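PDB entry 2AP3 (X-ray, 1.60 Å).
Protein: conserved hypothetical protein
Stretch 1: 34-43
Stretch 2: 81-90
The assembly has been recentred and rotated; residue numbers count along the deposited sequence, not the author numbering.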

# COMPACT_ATOMS: atom_id res chain seq x y z
N PRO A 34 5.00 4.58 9.48
CA PRO A 34 6.16 4.14 8.69
C PRO A 34 5.91 3.88 7.19
O PRO A 34 6.87 3.96 6.42
N ILE A 35 4.68 3.56 6.79
CA ILE A 35 4.34 3.41 5.37
C ILE A 35 4.53 4.75 4.63
O ILE A 35 4.93 4.76 3.45
N LYS A 36 4.26 5.86 5.31
CA LYS A 36 4.52 7.16 4.70
C LYS A 36 6.02 7.38 4.43
O LYS A 36 6.40 7.88 3.37
N THR A 37 6.86 6.95 5.36
CA THR A 37 8.32 7.06 5.21
C THR A 37 8.79 6.19 4.05
O THR A 37 9.65 6.61 3.25
N VAL A 38 8.24 4.98 3.95
CA VAL A 38 8.54 4.11 2.79
C VAL A 38 8.21 4.82 1.46
O VAL A 38 9.01 4.81 0.52
N GLY A 39 7.03 5.41 1.38
CA GLY A 39 6.64 6.16 0.19
C GLY A 39 7.60 7.26 -0.17
O GLY A 39 7.92 7.44 -1.34
N LYS A 40 8.07 8.01 0.83
CA LYS A 40 9.07 9.05 0.56
C LYS A 40 10.38 8.47 0.05
O LYS A 40 10.99 9.00 -0.88
N LYS A 41 10.81 7.36 0.65
CA LYS A 41 12.09 6.76 0.27
C LYS A 41 12.00 6.19 -1.15
O LYS A 41 12.92 6.33 -1.94
N ILE A 42 10.88 5.56 -1.47
CA ILE A 42 10.68 5.06 -2.82
C ILE A 42 10.57 6.21 -3.82
O ILE A 42 11.16 6.14 -4.92
N ALA A 43 9.95 7.31 -3.42
CA ALA A 43 9.90 8.48 -4.32
C ALA A 43 11.30 9.02 -4.62
O ALA A 43 11.61 9.39 -5.77
N GLU A 81 12.85 -1.58 -0.10
CA GLU A 81 12.14 -0.58 0.69
C GLU A 81 10.65 -0.93 0.79
O GLU A 81 10.05 -0.82 1.86
N PHE A 82 10.05 -1.41 -0.30
CA PHE A 82 8.63 -1.75 -0.27
C PHE A 82 8.30 -2.87 0.71
O PHE A 82 7.19 -2.92 1.23
N GLU A 83 9.26 -3.75 0.98
CA GLU A 83 9.06 -4.82 1.98
C GLU A 83 8.57 -4.24 3.30
O GLU A 83 7.76 -4.87 4.00
N LYS A 84 9.11 -3.07 3.68
CA LYS A 84 8.71 -2.43 4.94
C LYS A 84 7.21 -2.11 4.95
O LYS A 84 6.56 -2.24 5.99
N GLU A 85 6.67 -1.68 3.81
CA GLU A 85 5.22 -1.42 3.70
C GLU A 85 4.44 -2.73 3.83
O GLU A 85 3.46 -2.81 4.57
N GLU A 86 4.91 -3.77 3.15
CA GLU A 86 4.27 -5.07 3.23
C GLU A 86 4.26 -5.57 4.65
O GLU A 86 3.21 -6.04 5.14
N ASP A 87 5.40 -5.44 5.33
CA ASP A 87 5.55 -5.90 6.72
C ASP A 87 4.63 -5.10 7.64
O ASP A 87 4.06 -5.65 8.59
N ALA A 88 4.45 -3.81 7.36
CA ALA A 88 3.65 -2.95 8.21
C ALA A 88 2.19 -3.35 8.11
O ALA A 88 1.49 -3.43 9.12
N ILE A 89 1.74 -3.62 6.89
CA ILE A 89 0.34 -4.00 6.67
C ILE A 89 0.09 -5.36 7.29
O ILE A 89 -0.99 -5.60 7.84
N LYS A 90 1.09 -6.23 7.24
CA LYS A 90 0.99 -7.53 7.94
C LYS A 90 0.78 -7.30 9.43
O LYS A 90 -0.09 -7.93 10.05

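Residues 34-43 and 81-90 form two helical segments that run nearly antiparallel, their axes 8.8 Å apart at closest approach and their N-to-C directions 163° apart. No direct hydrogen bond joins them; 448 Å² of surface is buried, largely by aliphatic groups.

Val38 is the central knob. With chi1 in t, it sits in a hole formed by Glu81, Phe82, Lys84 and Glu85, its CG2 lying 3.6 Å from CB of Lys84 and its CG1 4.1 Å from CB of Glu85. One turn earlier, the CA-to-CB bond of Ile35 points sideways, but the mt rotamer carries its end to the partner helix. There CG1 of Ile35 meets CB of Ala88 at 3.7 Å, a small side chain that points toward the interface, and CD1 of Ile35 reaches CD1 of Ile89 at 3.6 Å. Ile89, in mm, likewise starts sideways and brings its end nearer. Ile42 repeats the mt conformation at the other end of the contact: its CG1 packs 3.8 Å from CG of Glu81, while its CD1 lies 4.0 Å from CB of Phe82 and near the plane of that ring, at its edge.

Glu81 and Glu85 pack against stretch 1 with their carboxylates as well as their methylenes: CG of Glu81 lies against Ile42, and OE2 of Glu81 lies 3.7 Å from CG2 of Val38. Glu81 points toward stretch 1, and its tp conformation folds the chain so that OE2 comes within 3.7 Å of CB of Lys41 and OE1 accepts a hydrogen bond from NZ of Lys84 at 2.9 Å, part of a salt bridge within the helix. Lys84 reaches it with chi1 in m and the remaining torsions in t. The tt chain of Glu85 is extended instead, placing CD 3.7 Å from CG2 of Ile35. Water 1 bridges the helices here, donating to OE1 of Glu85 at 2.7 Å and to the backbone O of Ile35 at 2.8 Å; OE2 of Glu85 is bonded elsewhere in the structure.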

# COMPACT_ATOMS: atom_id res chain seq x y z
CB PRO A 34 6.57 2.85 9.40
CG PRO A 34 6.23 3.13 10.84
CD PRO A 34 4.91 3.83 10.75
CB ILE A 35 2.90 2.82 5.17
CG1 ILE A 35 2.84 1.43 5.81
CG2 ILE A 35 2.47 2.82 3.70
CD1 ILE A 35 1.45 0.81 5.77
CB LYS A 36 3.97 8.30 5.57
CG LYS A 36 2.45 8.39 5.58
CD LYS A 36 1.88 8.78 4.21
CE LYS A 36 0.41 9.17 4.34
NZ LYS A 36 -0.25 9.26 3.01
CB THR A 37 9.03 6.63 6.52
OG1 THR A 37 8.56 7.45 7.59
CG2 THR A 37 10.55 6.82 6.41
CB VAL A 38 7.74 2.78 2.88
CG1 VAL A 38 7.84 2.01 1.56
CG2 VAL A 38 8.21 1.96 4.07
CB LYS A 40 9.31 9.91 1.80
CG LYS A 40 8.13 10.79 2.13
CD LYS A 40 8.40 11.56 3.40
CE LYS A 40 7.13 12.24 3.91
NZ LYS A 40 7.50 13.20 5.01
CB LYS A 41 12.47 5.66 1.27
CG LYS A 41 12.88 6.22 2.63
CD LYS A 41 14.28 6.77 2.65
CE LYS A 41 14.52 7.63 3.89
NZ LYS A 41 14.17 6.98 5.18
CB ILE A 42 9.48 4.09 -2.90
CG1 ILE A 42 9.86 2.79 -2.17
CG2 ILE A 42 9.13 3.77 -4.37
CD1 ILE A 42 8.67 1.85 -2.04
CB ALA A 43 9.00 9.58 -3.75
CB GLU A 81 12.38 0.82 0.09
CG GLU A 81 11.88 1.97 0.94
CD GLU A 81 12.46 2.03 2.36
OE1 GLU A 81 13.62 1.60 2.62
OE2 GLU A 81 11.74 2.56 3.22
CB PHE A 82 8.12 -2.06 -1.68
CG PHE A 82 6.64 -2.26 -1.76
CD1 PHE A 82 5.78 -1.19 -1.57
CD2 PHE A 82 6.12 -3.50 -2.04
CE1 PHE A 82 4.40 -1.38 -1.67
CE2 PHE A 82 4.73 -3.70 -2.14
CZ PHE A 82 3.88 -2.63 -1.94
CB GLU A 83 10.35 -5.58 2.26
CG GLU A 83 10.83 -6.43 1.09
CD GLU A 83 12.05 -7.30 1.44
OE1 GLU A 83 12.19 -7.71 2.63
OE2 GLU A 83 12.86 -7.56 0.55
CB LYS A 84 9.55 -1.18 5.22
CG LYS A 84 11.04 -1.46 5.44
CD LYS A 84 11.80 -0.14 5.42
CE LYS A 84 13.30 -0.33 5.45
NZ LYS A 84 14.05 0.97 5.43
CB GLU A 85 4.87 -0.69 2.39
CG GLU A 85 3.34 -0.56 2.18
CD GLU A 85 2.96 0.35 1.02
OE1 GLU A 85 3.80 1.20 0.60
OE2 GLU A 85 1.82 0.20 0.50
CB GLU A 86 4.99 -6.06 2.33
CG GLU A 86 4.85 -5.69 0.84
CD GLU A 86 5.52 -6.73 -0.02
OE1 GLU A 86 6.78 -6.69 -0.18
OE2 GLU A 86 4.80 -7.62 -0.50
CB ASP A 87 7.01 -5.80 7.19
CG ASP A 87 7.95 -6.82 6.49
OD1 ASP A 87 7.48 -7.77 5.84
OD2 ASP A 87 9.18 -6.66 6.63
CB ALA A 88 3.82 -1.51 7.82
CB ILE A 89 -0.05 -3.94 5.18
CG1 ILE A 89 -0.08 -2.47 4.72
CG2 ILE A 89 -1.38 -4.66 4.92
CD1 ILE A 89 -1.19 -1.64 5.43
CB LYS A 90 2.20 -8.42 7.66
CG LYS A 90 2.13 -9.79 8.33
CD LYS A 90 3.11 -10.77 7.69
CE LYS A 90 3.48 -11.92 8.64
NZ LYS A 90 2.38 -12.90 8.88
O HOH W 1 4.37 3.86 0.81